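Local structure of prolyl-ACP dehydrogenase (Oscillatoria sp., 4IRN) at residues A[61-66]-A[115-120]; A[86-91]-A[97-102]. The protein oxidises prolyl groups carried on an acyl carrier protein in anatoxin-a biosynthesis, using FAD bound in an acyl-CoA dehydrogenase fold. All coordinates share one frame; numbering follows the deposited sequence.

Both contacts lie in the part of the chain that matches the N-terminal domain of the acyl-CoA dehydrogenase family, which is built of helices. Along the chain, interaction 2 (86-91 with 97-102) is nested inside the loop that interaction 1 (61-66 with 115-120) closes. Helix 101-114 starts within interaction 2 and runs into the turn that opens segment 115-120, after which helix 118-138 follows. The centres are 25 Å apart, with nearest atoms about 7 Å from each other, so the two contacts do not touch. Interaction 1 has FAD about 13 Å from the Asp117 side chain, whereas interaction 2 is away from the annotated sites; the second segments of the two contacts lie at the two ends of helix 101-114.

Interaction 1 (A[61-66]-A[115-120]); sequences SDLIKN and CKDNGL
Leu63, in the first turn of helix 63-69, meets the backbone turn at Lys116 and Asp117. From CA its CB is directed toward that turn, and CG then divides the side chain between two targets. With CD1 anti to CA (chi2 -171°), this methyl extends farthest forward, coming within 3.4 Å of Lys116 O; the CD1 of Leu63 is also 3.6 Å from Lys116 CB, the base of an extended lysine whose amino end leads away. The other methyl, CD2, lies 4.0 Å from Asp117 CG, touching the carboxylate of Asp117 rather than its backbone. Arg388, in helix 386-395, also packs on Leu63. The carboxylate is engaged elsewhere: Asp117 OD1 accepts the N-H of Leu120 at 3.0 Å (151° at the hydrogen), from 50° above the carboxylate plane, and a further bond joins it to Thr243 OG1. Two partners on one oxygen should limit rotation of the group against which CD2 rests. Ser61 OG remains 4.3 Å from Asp117 OD2, a loose approach only. Asp117 is therefore an N-cap residue, bonded to the third residue of helix 118-138, at the turn between two consecutive helices of the acyl-CoA dehydrogenase N-terminal domain.

Interaction 2 (A[86-91]-A[97-102]); sequences HGWPIP and QELDIL
Gly87 O is gripped by two backbone donors. Gln97 N reaches it at 2.7 Å with an almost straight bond (176° at the hydrogen), while Ile90 N, 3.0 Å from Gly87 O, arrives from the other face of the carbonyl plane. The second of these bonds closes a type I beta turn from Gly87 to Ile90. The next carbonyl is satisfied across the contact too: Trp88 O accepts from Leu99 N at 2.8 Å. Between the two segments, Ile90 O receives a weak, bent bond from Glu98 N (127° at the hydrogen); Gln97 N is also near Ile90 O, but its angle is too poor for bonding. Three successive N-H groups, of Gln97, Glu98 and Leu99, thus face carbonyls of the turn, the middle one weakly. This pairing fastens together the two ends of the connection from helix 74-83 to helix 101-114 in the helical N-terminal domain. The Trp88 indole packs beside these backbone bonds. Leu99 CD1 lies over its face in a CH-pi contact, 4.0 Å from the five-membered ring's centroid and 22° off the normal, and Gln97 CG meets the ring edge in plane, 3.7 Å from Trp88 CD1. Phe47 and, from helix 101-114, Thr104, Ala107 and Leu108 enclose the indole further. The Glu98 side chain leaves CB with CG turned opposite the main-chain N and runs extended along Pro91, with Glu98 OE1 3.6 Å from Pro91 CA; that oxygen's hydrogen bond is to Ala92 N, in the intervening loop. Where helix 101-114 begins, Asp100 is the N-cap, its OD1 also bonded to Thr103 OG1, and Ile101 N donates to Glu344 OE1 at the end of helix 316-344.

Interaction 1 (A[61-66]-A[115-120])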
ATOM      1  N   SER A  61     -27.485 -24.872   0.649  1.00 24.72           N
ATOM      2  CA  SER A  61     -28.563 -23.893   0.751  1.00 23.69           C
ATOM      3  C   SER A  61     -28.631 -23.077  -0.531  1.00 25.29           C
ATOM      4  O   SER A  61     -27.695 -23.104  -1.336  1.00 23.88           O
ATOM      5  CB  SER A  61     -28.363 -22.990   1.968  1.00 27.81           C
ATOM      6  OG  SER A  61     -27.147 -22.265   1.905  1.00 40.67           O
ATOM      7  N   ASP A  62     -29.755 -22.374  -0.738  1.00 21.53           N
ATOM      8  CA  ASP A  62     -29.966 -21.494  -1.885  1.00 20.26           C
ATOM      9  C   ASP A  62     -29.419 -20.153  -1.449  1.00 23.30           C
ATOM     10  O   ASP A  62     -30.187 -19.249  -1.084  1.00 23.12           O
ATOM     11  CB  ASP A  62     -31.458 -21.422  -2.236  1.00 22.03           C
ATOM     12  CG  ASP A  62     -31.803 -20.700  -3.536  1.00 34.79           C
ATOM     13  OD1 ASP A  62     -30.879 -20.142  -4.179  1.00 34.95           O
ATOM     14  OD2 ASP A  62     -33.004 -20.662  -3.895  1.00 42.04           O
ATOM     15  N   LEU A  63     -28.070 -20.061  -1.396  1.00 20.14           N
ATOM     16  CA  LEU A  63     -27.351 -18.887  -0.911  1.00 19.52           C
ATOM     17  C   LEU A  63     -27.614 -17.567  -1.601  1.00 21.47           C
ATOM     18  O   LEU A  63     -27.605 -16.544  -0.934  1.00 20.52           O
ATOM     19  CB  LEU A  63     -25.853 -19.122  -0.745  1.00 19.43           C
ATOM     20  CG  LEU A  63     -25.336 -19.203   0.682  1.00 24.23           C
ATOM     21  CD1 LEU A  63     -23.840 -19.215   0.674  1.00 24.39           C
ATOM     22  CD2 LEU A  63     -25.793 -18.037   1.560  1.00 27.35           C
ATOM     23  N   ILE A  64     -27.856 -17.570  -2.931  1.00 15.19           N
ATOM     24  CA  ILE A  64     -28.170 -16.341  -3.656  1.00 14.33           C
ATOM     25  C   ILE A  64     -29.508 -15.788  -3.116  1.00 18.61           C
ATOM     26  O   ILE A  64     -29.593 -14.595  -2.815  1.00 18.50           O
ATOM     27  CB  ILE A  64     -28.144 -16.539  -5.203  1.00 16.94           C
ATOM     28  CG1 ILE A  64     -26.711 -16.903  -5.703  1.00 16.69           C
ATOM     29  CG2 ILE A  64     -28.708 -15.297  -5.936  1.00 16.89           C
ATOM     30  CD1 ILE A  64     -26.621 -17.543  -7.061  1.00 22.81           C
ATOM     31  N   LYS A  65     -30.501 -16.683  -2.904  1.00 14.73           N
ATOM     32  CA  LYS A  65     -31.822 -16.354  -2.369  1.00 14.96           C
ATOM     33  C   LYS A  65     -31.780 -15.930  -0.889  1.00 19.70           C
ATOM     34  O   LYS A  65     -32.365 -14.899  -0.549  1.00 19.15           O
ATOM     35  CB  LYS A  65     -32.793 -17.526  -2.573  1.00 17.42           C
ATOM     36  CG  LYS A  65     -34.218 -17.242  -2.137  1.00 30.02           C
ATOM     37  CD  LYS A  65     -35.006 -18.512  -1.958  1.00 40.28           C
ATOM     38  CE  LYS A  65     -36.465 -18.235  -1.768  1.00 53.36           C
ATOM     39  NZ  LYS A  65     -37.146 -17.941  -3.061  1.00 62.47           N
ATOM     40  N   ASN A  66     -31.127 -16.733  -0.015  1.00 17.78           N
ATOM     41  CA  ASN A  66     -31.005 -16.455   1.430  1.00 18.36           C
ATOM     42  C   ASN A  66     -30.315 -15.107   1.706  1.00 22.81           C
ATOM     43  O   ASN A  66     -30.731 -14.369   2.605  1.00 22.14           O
ATOM     44  CB  ASN A  66     -30.255 -17.576   2.157  1.00 20.31           C
ATOM     45  CG  ASN A  66     -31.070 -18.816   2.463  1.00 42.22           C
ATOM     46  OD1 ASN A  66     -32.045 -19.148   1.781  1.00 36.58           O
ATOM     47  ND2 ASN A  66     -30.649 -19.553   3.485  1.00 33.31           N
ATOM     48  N   CYS A 115     -18.264 -24.688   4.105  1.00 16.63           N
ATOM     49  CA  CYS A 115     -19.522 -23.943   4.237  1.00 16.64           C
ATOM     50  C   CYS A 115     -19.399 -22.559   3.616  1.00 19.24           C
ATOM     51  O   CYS A 115     -18.511 -21.787   3.998  1.00 19.71           O
ATOM     52  CB  CYS A 115     -19.958 -23.869   5.697  1.00 17.41           C
ATOM     53  SG  CYS A 115     -21.577 -23.102   5.955  1.00 21.71           S
ATOM     54  N   LYS A 116     -20.284 -22.249   2.655  1.00 13.20           N
ATOM     55  CA  LYS A 116     -20.274 -20.971   1.937  1.00 11.92           C
ATOM     56  C   LYS A 116     -21.067 -19.873   2.660  1.00 15.37           C
ATOM     57  O   LYS A 116     -20.889 -18.690   2.366  1.00 14.76           O
ATOM     58  CB  LYS A 116     -20.766 -21.156   0.488  1.00 13.50           C
ATOM     59  CG  LYS A 116     -19.783 -21.875  -0.437  1.00 17.55           C
ATOM     60  CD  LYS A 116     -20.342 -21.970  -1.845  1.00 26.87           C
ATOM     61  CE  LYS A 116     -19.325 -22.457  -2.841  1.00 38.79           C
ATOM     62  NZ  LYS A 116     -19.914 -22.643  -4.185  1.00 49.13           N
ATOM     63  N   ASP A 117     -21.951 -20.264   3.591  1.00 12.12           N
ATOM     64  CA  ASP A 117     -22.804 -19.356   4.355  1.00 11.47           C
ATOM     65  C   ASP A 117     -21.989 -18.698   5.468  1.00 15.41           C
ATOM     66  O   ASP A 117     -21.916 -19.213   6.592  1.00 15.23           O
ATOM     67  CB  ASP A 117     -24.044 -20.101   4.902  1.00 12.90           C
ATOM     68  CG  ASP A 117     -25.189 -19.217   5.365  1.00 21.30           C
ATOM     69  OD1 ASP A 117     -24.918 -18.131   5.911  1.00 19.22           O
ATOM     70  OD2 ASP A 117     -26.360 -19.654   5.255  1.00 33.18           O
ATOM     71  N   ASN A 118     -21.377 -17.552   5.141  1.00 10.73           N
ATOM     72  CA  ASN A 118     -20.542 -16.789   6.061  1.00 10.06           C
ATOM     73  C   ASN A 118     -21.333 -16.195   7.231  1.00 14.03           C
ATOM     74  O   ASN A 118     -20.791 -16.076   8.332  1.00 14.00           O
ATOM     75  CB  ASN A 118     -19.728 -15.720   5.313  1.00  9.49           C
ATOM     76  CG  ASN A 118     -18.819 -16.293   4.256  1.00 31.77           C
ATOM     77  OD1 ASN A 118     -17.938 -17.104   4.536  1.00 34.20           O
ATOM     78  ND2 ASN A 118     -19.029 -15.909   3.009  1.00 20.46           N
ATOM     79  N   GLY A 119     -22.597 -15.849   6.989  1.00 10.03           N
ATOM     80  CA  GLY A 119     -23.489 -15.308   8.011  1.00  9.81           C
ATOM     81  C   GLY A 119     -23.786 -16.305   9.116  1.00 13.92           C
ATOM     82  O   GLY A 119     -23.798 -15.931  10.296  1.00 13.33           O
ATOM     83  N   LEU A 120     -23.997 -17.600   8.735  1.00  9.74           N
ATOM     84  CA  LEU A 120     -24.262 -18.694   9.676  1.00  9.59           C
ATOM     85  C   LEU A 120     -23.021 -18.914  10.526  1.00 15.82           C
ATOM     86  O   LEU A 120     -23.130 -18.989  11.752  1.00 16.97           O
ATOM     87  CB  LEU A 120     -24.659 -19.992   8.937  1.00  9.14           C
ATOM     88  CG  LEU A 120     -24.855 -21.266   9.789  1.00 12.37           C
ATOM     89  CD1 LEU A 120     -26.250 -21.336  10.416  1.00 11.77           C
ATOM     90  CD2 LEU A 120     -24.595 -22.496   8.968  1.00 12.54           C
TER

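Interaction 2 (A[86-91]-A[97-102])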
ATOM      1  N   HIS A  86     -20.924 -26.420  18.160  1.00 15.81           N
ATOM      2  CA  HIS A  86     -21.122 -25.583  19.348  1.00 15.63           C
ATOM      3  C   HIS A  86     -20.397 -26.107  20.588  1.00 20.68           C
ATOM      4  O   HIS A  86     -19.862 -25.307  21.354  1.00 20.79           O
ATOM      5  CB  HIS A  86     -22.617 -25.414  19.633  1.00 16.03           C
ATOM      6  CG  HIS A  86     -23.399 -24.898  18.464  1.00 19.26           C
ATOM      7  ND1 HIS A  86     -23.543 -25.640  17.303  1.00 20.95           N
ATOM      8  CD2 HIS A  86     -24.073 -23.738  18.319  1.00 20.79           C
ATOM      9  CE1 HIS A  86     -24.290 -24.909  16.495  1.00 20.15           C
ATOM     10  NE2 HIS A  86     -24.625 -23.753  17.057  1.00 20.43           N
ATOM     11  N   GLY A  87     -20.359 -27.433  20.742  1.00 16.59           N
ATOM     12  CA  GLY A  87     -19.717 -28.105  21.864  1.00 15.89           C
ATOM     13  C   GLY A  87     -18.219 -28.311  21.748  1.00 20.69           C
ATOM     14  O   GLY A  87     -17.605 -28.775  22.714  1.00 20.62           O
ATOM     15  N   TRP A  88     -17.610 -27.981  20.573  1.00 16.97           N
ATOM     16  CA  TRP A  88     -16.170 -28.158  20.312  1.00 17.10           C
ATOM     17  C   TRP A  88     -15.226 -27.680  21.433  1.00 21.06           C
ATOM     18  O   TRP A  88     -14.421 -28.493  21.878  1.00 21.06           O
ATOM     19  CB  TRP A  88     -15.738 -27.627  18.926  1.00 16.06           C
ATOM     20  CG  TRP A  88     -16.147 -28.458  17.743  1.00 16.91           C
ATOM     21  CD1 TRP A  88     -16.616 -29.737  17.758  1.00 19.96           C
ATOM     22  CD2 TRP A  88     -16.043 -28.085  16.364  1.00 16.71           C
ATOM     23  NE1 TRP A  88     -16.850 -30.170  16.476  1.00 19.56           N
ATOM     24  CE2 TRP A  88     -16.501 -29.177  15.598  1.00 20.90           C
ATOM     25  CE3 TRP A  88     -15.617 -26.921  15.695  1.00 18.11           C
ATOM     26  CZ2 TRP A  88     -16.550 -29.143  14.196  1.00 20.29           C
ATOM     27  CZ3 TRP A  88     -15.665 -26.890  14.308  1.00 19.60           C
ATOM     28  CH2 TRP A  88     -16.131 -27.989  13.574  1.00 20.29           C
ATOM     29  N   PRO A  89     -15.310 -26.425  21.956  1.00 16.94           N
ATOM     30  CA  PRO A  89     -14.406 -26.042  23.052  1.00 16.16           C
ATOM     31  C   PRO A  89     -14.985 -26.310  24.454  1.00 19.36           C
ATOM     32  O   PRO A  89     -14.343 -25.993  25.452  1.00 18.94           O
ATOM     33  CB  PRO A  89     -14.198 -24.545  22.806  1.00 17.70           C
ATOM     34  CG  PRO A  89     -15.412 -24.091  22.076  1.00 21.95           C
ATOM     35  CD  PRO A  89     -16.168 -25.284  21.571  1.00 17.96           C
ATOM     36  N   ILE A  90     -16.210 -26.863  24.527  1.00 16.25           N
ATOM     37  CA  ILE A  90     -16.947 -27.134  25.771  1.00 16.34           C
ATOM     38  C   ILE A  90     -16.612 -28.523  26.336  1.00 21.12           C
ATOM     39  O   ILE A  90     -16.630 -29.499  25.572  1.00 20.79           O
ATOM     40  CB  ILE A  90     -18.492 -26.960  25.562  1.00 19.34           C
ATOM     41  CG1 ILE A  90     -18.856 -25.711  24.701  1.00 19.70           C
ATOM     42  CG2 ILE A  90     -19.284 -27.003  26.879  1.00 20.29           C
ATOM     43  CD1 ILE A  90     -18.389 -24.301  25.212  1.00 23.06           C
ATOM     44  N   PRO A  91     -16.332 -28.643  27.664  1.00 17.28           N
ATOM     45  CA  PRO A  91     -16.061 -29.981  28.227  1.00 16.94           C
ATOM     46  C   PRO A  91     -17.282 -30.891  28.138  1.00 20.42           C
ATOM     47  O   PRO A  91     -18.417 -30.423  28.190  1.00 19.10           O
ATOM     48  CB  PRO A  91     -15.633 -29.711  29.673  1.00 18.63           C
ATOM     49  CG  PRO A  91     -15.894 -28.288  29.930  1.00 22.76           C
ATOM     50  CD  PRO A  91     -16.267 -27.582  28.688  1.00 18.35           C
ATOM     51  N   GLN A  97     -17.895 -31.430  23.340  1.00 20.29           N
ATOM     52  CA  GLN A  97     -17.028 -32.356  22.603  1.00 19.08           C
ATOM     53  C   GLN A  97     -15.667 -32.451  23.261  1.00 22.10           C
ATOM     54  O   GLN A  97     -14.975 -33.458  23.106  1.00 21.31           O
ATOM     55  CB  GLN A  97     -16.861 -31.920  21.149  1.00 19.97           C
ATOM     56  CG  GLN A  97     -18.117 -32.040  20.297  1.00 29.64           C
ATOM     57  CD  GLN A  97     -18.818 -33.391  20.358  1.00 51.52           C
ATOM     58  OE1 GLN A  97     -20.044 -33.465  20.524  1.00 48.90           O
ATOM     59  NE2 GLN A  97     -18.081 -34.480  20.202  1.00 40.69           N
ATOM     60  N   GLU A  98     -15.294 -31.359  23.958  1.00 17.80           N
ATOM     61  CA  GLU A  98     -14.077 -31.188  24.722  1.00 16.77           C
ATOM     62  C   GLU A  98     -12.838 -31.282  23.863  1.00 20.62           C
ATOM     63  O   GLU A  98     -11.905 -31.987  24.223  1.00 22.17           O
ATOM     64  CB  GLU A  98     -14.057 -32.180  25.903  1.00 17.58           C
ATOM     65  CG  GLU A  98     -12.950 -31.968  26.924  1.00 22.39           C
ATOM     66  CD  GLU A  98     -13.190 -32.550  28.287  1.00 39.18           C
ATOM     67  OE1 GLU A  98     -14.283 -33.090  28.541  1.00 17.61           O
ATOM     68  OE2 GLU A  98     -12.285 -32.441  29.136  1.00 43.59           O
ATOM     69  N   LEU A  99     -12.802 -30.573  22.728  1.00 15.84           N
ATOM     70  CA  LEU A  99     -11.611 -30.601  21.872  1.00 15.69           C
ATOM     71  C   LEU A  99     -10.594 -29.615  22.361  1.00 20.40           C
ATOM     72  O   LEU A  99     -10.925 -28.635  23.010  1.00 20.95           O
ATOM     73  CB  LEU A  99     -11.900 -30.259  20.388  1.00 15.72           C
ATOM     74  CG  LEU A  99     -12.906 -31.064  19.586  1.00 20.78           C
ATOM     75  CD1 LEU A  99     -12.925 -30.583  18.169  1.00 20.64           C
ATOM     76  CD2 LEU A  99     -12.563 -32.535  19.607  1.00 24.86           C
ATOM     77  N   ASP A 100      -9.347 -29.850  22.012  1.00 17.44           N
ATOM     78  CA  ASP A 100      -8.305 -28.890  22.315  1.00 17.96           C
ATOM     79  C   ASP A 100      -8.449 -27.734  21.310  1.00 24.56           C
ATOM     80  O   ASP A 100      -8.986 -27.938  20.213  1.00 24.12           O
ATOM     81  CB  ASP A 100      -6.909 -29.523  22.282  1.00 20.01           C
ATOM     82  CG  ASP A 100      -6.476 -30.028  20.930  1.00 34.21           C
ATOM     83  OD1 ASP A 100      -6.849 -31.177  20.576  1.00 34.24           O
ATOM     84  OD2 ASP A 100      -5.748 -29.287  20.229  1.00 42.56           O
ATOM     85  N   ILE A 101      -8.034 -26.524  21.710  1.00 22.78           N
ATOM     86  CA  ILE A 101      -8.154 -25.291  20.921  1.00 22.48           C
ATOM     87  C   ILE A 101      -7.546 -25.396  19.527  1.00 25.97           C
ATOM     88  O   ILE A 101      -8.201 -25.005  18.556  1.00 25.68           O
ATOM     89  CB  ILE A 101      -7.640 -24.047  21.695  1.00 25.47           C
ATOM     90  CG1 ILE A 101      -8.194 -23.977  23.145  1.00 25.58           C
ATOM     91  CG2 ILE A 101      -7.915 -22.761  20.929  1.00 25.59           C
ATOM     92  CD1 ILE A 101      -9.744 -24.014  23.353  1.00 25.77           C
ATOM     93  N   LEU A 102      -6.314 -25.937  19.421  1.00 21.72           N
ATOM     94  CA  LEU A 102      -5.635 -26.108  18.129  1.00 20.92           C
ATOM     95  C   LEU A 102      -6.442 -26.965  17.141  1.00 24.19           C
ATOM     96  O   LEU A 102      -6.528 -26.608  15.966  1.00 24.86           O
ATOM     97  CB  LEU A 102      -4.200 -26.616  18.302  1.00 20.52           C
ATOM     98  CG  LEU A 102      -3.194 -25.539  18.729  1.00 24.54           C
ATOM     99  CD1 LEU A 102      -2.112 -26.115  19.636  1.00 24.58           C
ATOM    100  CD2 LEU A 102      -2.606 -24.794  17.518  1.00 24.46           C
TER